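Local coordinates for Lin1840 protein (Listeria innocua serovar 6a, PDB 4ZOC), which probably hydrolyses terminal, non-reducing beta-D-glucosyl residues as a glycoside hydrolase family 3 beta-glucosidase involved in beta-1,2-glucan metabolism, at residues 213-217 and 218-222; 239-243 and 244-248; 318-321 and 322-326. The protein carries 2 engineered substitutions. All coordinates share one frame; numbering follows the deposited sequence.

Contact 1: 213-217 and 218-222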
ATOM      1  N   ARG A 213      16.058   3.568   0.719  1.00  7.43           N
ATOM      2  CA  ARG A 213      16.430   3.793  -0.671  1.00  9.00           C
ATOM      3  C   ARG A 213      15.267   4.407  -1.429  1.00  8.86           C
ATOM      4  O   ARG A 213      15.462   5.308  -2.227  1.00  9.97           O
ATOM      5  CB  ARG A 213      16.852   2.491  -1.379  1.00  8.31           C
ATOM      6  CG  ARG A 213      17.347   2.716  -2.834  1.00  9.20           C
ATOM      7  CD  ARG A 213      17.574   1.383  -3.581  1.00  9.85           C
ATOM      8  NE  ARG A 213      16.392   0.525  -3.339  1.00  9.51           N
ATOM      9  CZ  ARG A 213      15.186   0.744  -3.879  1.00 10.61           C
ATOM     10  NH1 ARG A 213      15.010   1.762  -4.728  1.00 10.32           N
ATOM     11  NH2 ARG A 213      14.089  -0.015  -3.529  1.00  9.79           N
ATOM     12  N   GLU A 214      14.048   3.877  -1.195  1.00  7.93           N
ATOM     13  CA  GLU A 214      12.878   4.440  -1.909  1.00  8.37           C
ATOM     14  C   GLU A 214      12.553   5.887  -1.415  1.00  7.75           C
ATOM     15  O   GLU A 214      12.214   6.784  -2.199  1.00  8.08           O
ATOM     16  CB  GLU A 214      11.628   3.581  -1.698  1.00 10.94           C
ATOM     17  CG  GLU A 214      11.548   2.564  -2.814  1.00 16.92           C
ATOM     18  CD  GLU A 214      11.411   3.204  -4.190  1.00 15.91           C
ATOM     19  OE1 GLU A 214      12.344   2.917  -5.068  1.00 20.36           O
ATOM     20  OE2 GLU A 214      10.400   3.965  -4.336  1.00 20.77           O
ATOM     21  N   LEU A 215      12.694   6.102  -0.130  1.00  7.62           N
ATOM     22  CA  LEU A 215      12.619   7.490   0.403  1.00  6.90           C
ATOM     23  C   LEU A 215      13.526   8.445  -0.344  1.00  7.19           C
ATOM     24  O   LEU A 215      13.134   9.476  -0.920  1.00  7.16           O
ATOM     25  CB  LEU A 215      12.919   7.468   1.907  1.00  6.59           C
ATOM     26  CG  LEU A 215      12.878   8.871   2.557  1.00  7.91           C
ATOM     27  CD1 LEU A 215      11.465   9.438   2.624  1.00  9.20           C
ATOM     28  CD2 LEU A 215      13.357   8.628   3.991  1.00  9.45           C
ATOM     29  N   TYR A 216      14.798   8.066  -0.456  1.00  8.64           N
ATOM     30  CA  TYR A 216      15.726   8.922  -1.248  1.00  8.31           C
ATOM     31  C   TYR A 216      15.381   9.019  -2.723  1.00  9.30           C
ATOM     32  O   TYR A 216      15.535  10.098  -3.362  1.00  8.09           O
ATOM     33  CB  TYR A 216      17.167   8.404  -1.144  1.00 10.15           C
ATOM     34  CG  TYR A 216      17.934   8.858   0.099  1.00 12.35           C
ATOM     35  CD1 TYR A 216      17.852   8.210   1.266  1.00 17.54           C
ATOM     36  CD2 TYR A 216      18.713  10.040   0.054  1.00 13.64           C
ATOM     37  CE1 TYR A 216      18.535   8.656   2.395  1.00 18.78           C
ATOM     38  CE2 TYR A 216      19.392  10.477   1.169  1.00 12.99           C
ATOM     39  CZ  TYR A 216      19.333   9.773   2.334  1.00 13.49           C
ATOM     40  OH  TYR A 216      20.015  10.194   3.465  1.00 16.38           O
ATOM     41  N   GLN A 217      15.005   7.869  -3.312  1.00  9.25           N
ATOM     42  CA  GLN A 217      14.821   7.816  -4.764  1.00  7.82           C
ATOM     43  C   GLN A 217      13.663   8.662  -5.271  1.00  8.13           C
ATOM     44  O   GLN A 217      13.804   9.396  -6.272  1.00  7.74           O
ATOM     45  CB  GLN A 217      14.551   6.345  -5.272  1.00  8.25           C
ATOM     46  CG  GLN A 217      14.505   6.272  -6.768  1.00  8.52           C
ATOM     47  CD  GLN A 217      15.853   6.613  -7.386  1.00  9.53           C
ATOM     48  OE1 GLN A 217      16.873   6.032  -7.037  1.00 10.92           O
ATOM     49  NE2 GLN A 217      15.850   7.528  -8.310  1.00 11.35           N
ATOM     50  N   ASN A 218      12.531   8.569  -4.560  1.00  8.25           N
ATOM     51  CA  ASN A 218      11.238   9.104  -5.017  1.00  8.04           C
ATOM     52  C   ASN A 218      10.599  10.173  -4.105  1.00  8.73           C
ATOM     53  O   ASN A 218       9.941  11.095  -4.583  1.00  8.21           O
ATOM     54  CB  ASN A 218      10.286   7.971  -5.307  1.00  9.23           C
ATOM     55  CG  ASN A 218      10.706   7.186  -6.554  1.00 11.10           C
ATOM     56  OD1 ASN A 218      11.020   7.760  -7.565  1.00 13.37           O
ATOM     57  ND2 ASN A 218      10.716   5.894  -6.471  1.00 12.33           N
ATOM     58  N   TYR A 219      10.818  10.021  -2.802  1.00  7.24           N
ATOM     59  CA  TYR A 219      10.020  10.815  -1.842  1.00  8.38           C
ATOM     60  C   TYR A 219      10.732  12.090  -1.396  1.00  9.96           C
ATOM     61  O   TYR A 219      10.063  13.054  -1.019  1.00  8.86           O
ATOM     62  CB  TYR A 219       9.642   9.943  -0.627  1.00  7.96           C
ATOM     63  CG  TYR A 219       8.531   9.041  -1.004  1.00  9.89           C
ATOM     64  CD1 TYR A 219       8.784   7.880  -1.657  1.00  9.16           C
ATOM     65  CD2 TYR A 219       7.178   9.409  -0.801  1.00  8.49           C
ATOM     66  CE1 TYR A 219       7.752   7.092  -2.100  1.00  9.86           C
ATOM     67  CE2 TYR A 219       6.178   8.583  -1.200  1.00  9.61           C
ATOM     68  CZ  TYR A 219       6.475   7.414  -1.839  1.00  8.90           C
ATOM     69  OH  TYR A 219       5.437   6.628  -2.336  1.00 15.07           O
ATOM     70  N   LEU A 220      12.070  12.094  -1.402  1.00  9.63           N
ATOM     71  CA  LEU A 220      12.815  13.290  -0.989  1.00  9.83           C
ATOM     72  C   LEU A 220      13.184  14.314  -2.090  1.00  9.00           C
ATOM     73  O   LEU A 220      13.385  15.487  -1.761  1.00  9.38           O
ATOM     74  CB  LEU A 220      14.080  12.890  -0.232  1.00 10.30           C
ATOM     75  CG  LEU A 220      13.927  12.115   1.072  1.00  8.03           C
ATOM     76  CD1 LEU A 220      15.314  11.809   1.668  1.00  9.02           C
ATOM     77  CD2 LEU A 220      13.177  12.993   2.002  1.00  8.41           C
ATOM     78  N   PRO A 221      13.253  13.903  -3.375  1.00  8.46           N
ATOM     79  CA  PRO A 221      13.837  14.834  -4.319  1.00 10.28           C
ATOM     80  C   PRO A 221      13.120  16.205  -4.430  1.00  8.45           C
ATOM     81  O   PRO A 221      13.795  17.237  -4.577  1.00  9.49           O
ATOM     82  CB  PRO A 221      13.702  14.098  -5.620  1.00 12.12           C
ATOM     83  CG  PRO A 221      14.114  12.669  -5.213  1.00 11.40           C
ATOM     84  CD  PRO A 221      13.248  12.510  -3.940  1.00  9.17           C
ATOM     85  N   ALA A 222      11.798  16.248  -4.406  1.00  8.76           N
ATOM     86  CA  ALA A 222      11.135  17.520  -4.591  1.00  7.94           C
ATOM     87  C   ALA A 222      11.430  18.439  -3.416  1.00  9.76           C
ATOM     88  O   ALA A 222      11.709  19.642  -3.637  1.00 10.41           O
ATOM     89  CB  ALA A 222       9.638  17.376  -4.892  1.00  9.16           C
TER

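Contact 2: 239-243 and 244-248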
ATOM      1  N   ASN A 239       3.300  12.173   9.919  1.00  7.66           N
ATOM      2  CA  ASN A 239       3.483  10.693   9.859  1.00  7.71           C
ATOM      3  C   ASN A 239       4.752  10.251  10.494  1.00  7.54           C
ATOM      4  O   ASN A 239       5.720  11.025  10.577  1.00  8.14           O
ATOM      5  CB  ASN A 239       3.481  10.172   8.428  1.00  7.44           C
ATOM      6  CG  ASN A 239       4.417  10.966   7.503  1.00  7.17           C
ATOM      7  OD1 ASN A 239       4.155  12.139   7.202  1.00  9.49           O
ATOM      8  ND2 ASN A 239       5.525  10.364   7.105  1.00  4.82           N
ATOM      9  N   VAL A 240       4.779   9.002  10.914  1.00  6.77           N
ATOM     10  CA  VAL A 240       6.118   8.298  11.087  1.00  7.80           C
ATOM     11  C   VAL A 240       6.919   8.171   9.797  1.00  7.53           C
ATOM     12  O   VAL A 240       6.348   8.059   8.709  1.00  7.52           O
ATOM     13  CB  VAL A 240       5.960   6.898  11.697  1.00  7.35           C
ATOM     14  CG1 VAL A 240       5.318   6.910  13.080  1.00  9.41           C
ATOM     15  CG2 VAL A 240       5.166   5.929  10.760  1.00  7.78           C
ATOM     16  N   VAL A 241       8.225   8.302   9.885  1.00  8.76           N
ATOM     17  CA  VAL A 241       9.188   7.926   8.840  1.00  8.09           C
ATOM     18  C   VAL A 241       9.996   6.791   9.453  1.00  9.04           C
ATOM     19  O   VAL A 241      10.657   6.948  10.453  1.00  7.48           O
ATOM     20  CB  VAL A 241      10.024   9.122   8.440  1.00  8.56           C
ATOM     21  CG1 VAL A 241      11.131   8.727   7.467  1.00 10.37           C
ATOM     22  CG2 VAL A 241       9.127  10.168   7.770  1.00  7.48           C
ATOM     23  N   ASP A 242       9.880   5.623   8.837  1.00  8.48           N
ATOM     24  CA  ASP A 242      10.427   4.406   9.383  1.00  9.31           C
ATOM     25  C   ASP A 242      10.280   4.260  10.915  1.00 10.19           C
ATOM     26  O   ASP A 242      11.248   4.021  11.655  1.00 10.95           O
ATOM     27  CB  ASP A 242      11.873   4.249   8.923  1.00 10.56           C
ATOM     28  CG  ASP A 242      12.344   2.796   8.984  1.00 11.77           C
ATOM     29  OD1 ASP A 242      11.601   1.883   9.329  1.00 10.31           O
ATOM     30  OD2 ASP A 242      13.527   2.624   8.681  1.00 13.42           O
ATOM     31  N   GLY A 243       9.021   4.343  11.348  1.00  9.70           N
ATOM     32  CA  GLY A 243       8.622   4.105  12.724  1.00  9.15           C
ATOM     33  C   GLY A 243       8.838   5.272  13.688  1.00  9.18           C
ATOM     34  O   GLY A 243       8.356   5.185  14.792  1.00 10.42           O
ATOM     35  N   ILE A 244       9.501   6.351  13.250  1.00  7.17           N
ATOM     36  CA  ILE A 244       9.662   7.537  14.127  1.00  8.32           C
ATOM     37  C   ILE A 244       8.947   8.716  13.570  1.00  7.13           C
ATOM     38  O   ILE A 244       9.236   9.148  12.457  1.00  6.71           O
ATOM     39  CB  ILE A 244      11.128   7.864  14.412  1.00  9.09           C
ATOM     40  CG1 ILE A 244      11.818   6.613  14.908  1.00  8.96           C
ATOM     41  CG2 ILE A 244      11.295   9.005  15.383  1.00  9.70           C
ATOM     42  CD1 ILE A 244      13.339   6.814  15.002  1.00 10.75           C
ATOM     43  N   PRO A 245       8.011   9.284  14.381  1.00  6.52           N
ATOM     44  CA  PRO A 245       7.317  10.494  13.918  1.00  7.49           C
ATOM     45  C   PRO A 245       8.278  11.526  13.362  1.00  7.88           C
ATOM     46  O   PRO A 245       9.284  11.857  14.021  1.00  8.83           O
ATOM     47  CB  PRO A 245       6.628  10.981  15.187  1.00  6.91           C
ATOM     48  CG  PRO A 245       6.348   9.743  15.904  1.00  6.88           C
ATOM     49  CD  PRO A 245       7.611   8.937  15.746  1.00  6.62           C
ATOM     50  N   ALA A 246       7.990  12.072  12.172  1.00  7.13           N
ATOM     51  CA  ALA A 246       8.938  12.964  11.525  1.00  7.27           C
ATOM     52  C   ALA A 246       9.432  14.088  12.462  1.00  6.72           C
ATOM     53  O   ALA A 246      10.618  14.494  12.435  1.00  8.15           O
ATOM     54  CB  ALA A 246       8.313  13.563  10.258  1.00  6.91           C
ATOM     55  N   THR A 247       8.531  14.615  13.281  1.00  8.22           N
ATOM     56  CA  THR A 247       8.808  15.816  14.110  1.00  8.45           C
ATOM     57  C   THR A 247       9.945  15.563  15.091  1.00  8.33           C
ATOM     58  O   THR A 247      10.740  16.485  15.356  1.00  9.62           O
ATOM     59  CB  THR A 247       7.502  16.255  14.842  1.00  9.41           C
ATOM     60  OG1 THR A 247       6.544  16.552  13.793  1.00  9.10           O
ATOM     61  CG2 THR A 247       7.704  17.479  15.761  1.00  9.62           C
ATOM     62  N   MET A 248      10.039  14.334  15.584  1.00  7.64           N
ATOM     63  CA  MET A 248      11.175  13.989  16.494  1.00  8.24           C
ATOM     64  C   MET A 248      12.158  13.013  15.877  1.00  9.93           C
ATOM     65  O   MET A 248      12.879  12.302  16.603  1.00 11.17           O
ATOM     66  CB  MET A 248      10.644  13.442  17.838  1.00 10.29           C
ATOM     67  CG  MET A 248       9.819  12.170  17.785  1.00  9.74           C
ATOM     68  SD  MET A 248       9.533  11.368  19.365  1.00 10.86           S
ATOM     69  CE  MET A 248      11.073  10.434  19.534  1.00 11.35           C
TER

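Contact 3: 318-321 and 322-326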
ATOM      1  N   GLY A 318      19.747  19.695  33.112  1.00 20.69           N
ATOM      2  CA  GLY A 318      20.815  19.158  32.320  1.00 19.29           C
ATOM      3  C   GLY A 318      20.407  18.052  31.370  1.00 23.52           C
ATOM      4  O   GLY A 318      21.276  17.387  30.824  1.00 22.37           O
ATOM      5  N   LYS A 319      19.106  17.879  31.111  1.00 18.43           N
ATOM      6  CA  LYS A 319      18.682  16.857  30.138  1.00 19.72           C
ATOM      7  C   LYS A 319      18.785  17.323  28.680  1.00 21.01           C
ATOM      8  O   LYS A 319      18.803  16.517  27.756  1.00 24.08           O
ATOM      9  CB  LYS A 319      17.276  16.396  30.457  1.00 25.26           C
ATOM     10  CG  LYS A 319      17.121  15.801  31.867  1.00 26.55           C
ATOM     11  CD  LYS A 319      15.705  15.349  32.120  1.00 28.71           C
ATOM     12  CE  LYS A 319      15.573  14.525  33.403  1.00 35.28           C
ATOM     13  NZ  LYS A 319      15.570  15.372  34.641  1.00 35.44           N
ATOM     14  N   LEU A 320      18.868  18.642  28.474  1.00 21.39           N
ATOM     15  CA  LEU A 320      18.930  19.277  27.148  1.00 17.96           C
ATOM     16  C   LEU A 320      19.872  20.426  27.259  1.00 13.70           C
ATOM     17  O   LEU A 320      19.747  21.214  28.179  1.00 19.01           O
ATOM     18  CB  LEU A 320      17.549  19.840  26.833  1.00 20.21           C
ATOM     19  CG  LEU A 320      16.695  19.686  25.569  1.00 24.97           C
ATOM     20  CD1 LEU A 320      15.954  20.984  25.313  1.00 29.75           C
ATOM     21  CD2 LEU A 320      17.414  19.162  24.349  1.00 24.41           C
ATOM     22  N   SER A 321      20.769  20.580  26.318  1.00 14.51           N
ATOM     23  CA  SER A 321      21.690  21.728  26.263  1.00 15.32           C
ATOM     24  C   SER A 321      20.962  22.987  25.903  1.00 16.38           C
ATOM     25  O   SER A 321      20.209  23.030  24.930  1.00 14.98           O
ATOM     26  CB  SER A 321      22.725  21.482  25.187  1.00 18.33           C
ATOM     27  OG  SER A 321      23.693  22.528  25.107  1.00 17.99           O
ATOM     28  N   GLU A 322      21.207  24.042  26.661  1.00 16.50           N
ATOM     29  CA  GLU A 322      20.793  25.377  26.257  1.00 16.86           C
ATOM     30  C   GLU A 322      21.310  25.765  24.858  1.00 15.29           C
ATOM     31  O   GLU A 322      20.725  26.614  24.195  1.00 15.55           O
ATOM     32  CB  GLU A 322      21.197  26.399  27.328  1.00 16.51           C
ATOM     33  CG  GLU A 322      20.417  27.707  27.223  1.00 17.18           C
ATOM     34  CD  GLU A 322      20.621  28.630  28.390  1.00 20.13           C
ATOM     35  OE1 GLU A 322      21.248  28.216  29.376  1.00 23.73           O
ATOM     36  OE2 GLU A 322      20.121  29.761  28.343  1.00 18.79           O
ATOM     37  N   ASN A 323      22.415  25.187  24.392  1.00 17.40           N
ATOM     38  CA  ASN A 323      22.937  25.566  23.088  1.00 16.85           C
ATOM     39  C   ASN A 323      21.968  25.193  21.981  1.00 14.24           C
ATOM     40  O   ASN A 323      21.914  25.858  20.969  1.00 13.38           O
ATOM     41  CB  ASN A 323      24.238  24.844  22.768  1.00 19.75           C
ATOM     42  CG  ASN A 323      25.337  25.223  23.723  1.00 21.59           C
ATOM     43  OD1 ASN A 323      25.406  26.371  24.194  1.00 25.47           O
ATOM     44  ND2 ASN A 323      26.146  24.256  24.088  1.00 26.79           N
ATOM     45  N   LEU A 324      21.249  24.095  22.120  1.00 13.46           N
ATOM     46  CA  LEU A 324      20.250  23.778  21.077  1.00 13.32           C
ATOM     47  C   LEU A 324      19.158  24.833  21.049  1.00 15.18           C
ATOM     48  O   LEU A 324      18.660  25.201  19.968  1.00 14.38           O
ATOM     49  CB  LEU A 324      19.606  22.414  21.324  1.00 14.89           C
ATOM     50  CG  LEU A 324      20.571  21.231  21.232  1.00 17.27           C
ATOM     51  CD1 LEU A 324      19.822  19.949  21.533  1.00 17.17           C
ATOM     52  CD2 LEU A 324      21.334  21.149  19.907  1.00 20.86           C
ATOM     53  N   LEU A 325      18.708  25.261  22.226  1.00 13.84           N
ATOM     54  CA  LEU A 325      17.753  26.379  22.264  1.00 14.88           C
ATOM     55  C   LEU A 325      18.285  27.647  21.621  1.00 16.50           C
ATOM     56  O   LEU A 325      17.567  28.278  20.825  1.00 12.89           O
ATOM     57  CB  LEU A 325      17.252  26.642  23.687  1.00 15.71           C
ATOM     58  CG  LEU A 325      16.357  27.849  23.876  1.00 17.30           C
ATOM     59  CD1 LEU A 325      15.065  27.642  23.098  1.00 19.37           C
ATOM     60  CD2 LEU A 325      16.086  28.013  25.396  1.00 18.39           C
ATOM     61  N   ASP A 326      19.541  28.010  21.921  1.00 15.24           N
ATOM     62  CA  ASP A 326      20.146  29.181  21.283  1.00 15.03           C
ATOM     63  C   ASP A 326      20.204  29.079  19.754  1.00 16.31           C
ATOM     64  O   ASP A 326      20.135  30.085  18.991  1.00 13.61           O
ATOM     65  CB  ASP A 326      21.552  29.425  21.820  1.00 18.03           C
ATOM     66  CG  ASP A 326      21.554  29.818  23.265  1.00 17.84           C
ATOM     67  OD1 ASP A 326      20.481  30.022  23.882  1.00 14.92           O
ATOM     68  OD2 ASP A 326      22.648  29.834  23.846  1.00 19.83           O
TER

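Contact 1: 213-217 and 218-222
L215 O receives both Y219 N, weakly, at 3.0 Å and L220 N at 2.9 Å, so the helix carrying residues 213-219 widens into a pi-type turn just ahead of P221. This wider turn in the TIM-barrel domain leads into helix 221-228; the proline ring has no N-H to give, and its CD lies instead against Y216 O. One residue earlier, N218 N bonds E214 O as in an ordinary alpha helix. The same two residues are joined again through their side chains, which run side by side: N218 ND2 donates to E214 OE2 at 2.9 Å, in its own amide plane, meeting the carboxylate on the syn side with the two planes 51° apart. E214 OE1 takes R213 NH1 on its anti lone pair in a salt bridge, and the carboxylate is thus held from two directions. R213 NH2 also bridges to D242 of the second subunit. On the apolar side, L215 CG, anti to its own N (chi1 179°), packs against L220 CG at 3.7 Å, while L215 CD1 meets Y219 CB. V256 of helix 250-260 touches L220 and Y216, whose OH is hydrogen-bonded to E260. L220 CD1 lies over one face of the Y216 ring in a CH-pi contact, 4.2 Å from its centroid and 10° off the normal.

Contact 2: 239-243 and 244-248
V241 and I244 face each other as the antiparallel hydrogen-bonded pair of a two-residue hairpin, and backbone bonds carry most of the contact. V241 N donates to I244 O at 2.9 Å with a nearly straight N-H (171°), and I244 N returns a bond to V241 O at 3.1 Å; in both cases the donor stands above the carbonyl plane. Beyond the non-hydrogen-bonded pair V240-P245, A246 N reaches N239 O at 3.0 Å, and V240 CA makes a CA-H...O contact with I244 O. Side-chain polarity enters at N239, whose ND2 bonds V240 O in its own segment, tilted well above that carbonyl, and A194 O outside it. Apolar contacts are fewer. V240 CG1, beside the backbone N (chi1 -60°) and anti to the carbonyl carbon, lies 4.1 Å from P245 CD, although the two side chains leave the ribbon in diverging directions. V241 CG2 approaches A246 CB at 4.3 Å, and L252 of helix 250-260 touches both residues. Subunit contacts gather at the turn: D242 OD1 accepts from S211 OG of the second subunit, and the G243 backbone is hydrogen-bonded to that subunit as well. With D242 and G243 both at positive phi, the latter at 81°, the chain makes a type I' turn, the classic connection of a tight two-residue beta hairpin, here in the TIM-barrel domain, with its turn against the second subunit.

Contact 3: 318-321 and 322-326
S321 OG accepts N323 N at 3.0 Å, the N-cap bond that opens helix 322-338. The hydroxyl is placed there by a first torsion that sets OG anti to its own backbone N (chi1 -178°), beside the carbonyl carbon. S321 O takes L324 N in a longer bond of 3.2 Å, with an N-H...O angle of 136° and the donor above the carbonyl plane. Beside this polar pair, L320 and L324 cross at about a right angle, L320 CD2 meeting L324 CD1 at 3.8 Å; M294 of helix 286-295 touches both leucines. Further out, L325 and E322 lean on I315 of helix 306-316 and on L15 of helix 15-21, and the acid groups of E322 and D326 both form salt bridges with K18. Upstream, helix 306-316 closes in a Schellman motif at G318, whose positive phi (75°) turns the chain toward the capping serine. Helix end, short link and helix start thus follow within a few residues. In chemical terms, an amide N-H of the first turn, which has no helical carbonyl ahead of it, is satisfied by S321 OG, while E322 and D326 near the helix's N-terminus are acids that would probably interact favourably with the helix dipole.

All three contacts belong to the family 3 N-terminal, TIM-barrel domain and follow in series along the chain. Contacts 1 and 2 are neighbours, with centres 15 Å apart, and touch directly where L215 CD2 packs on V241 CG1 at 4.1 Å. Helix 250-260 lies against both. Each also reaches the second subunit, contact 1 from the helix with the wide turn and contact 2 from the hairpin. Contact 3 stands apart, its centre about 32 Å from that of contact 1 and 22 Å from that of contact 2, and touches no other chain; it joins helices 306-316 and 322-338. Contacts 1 and 2 thus lie where the two subunits meet, whereas contact 3 is packing within one domain.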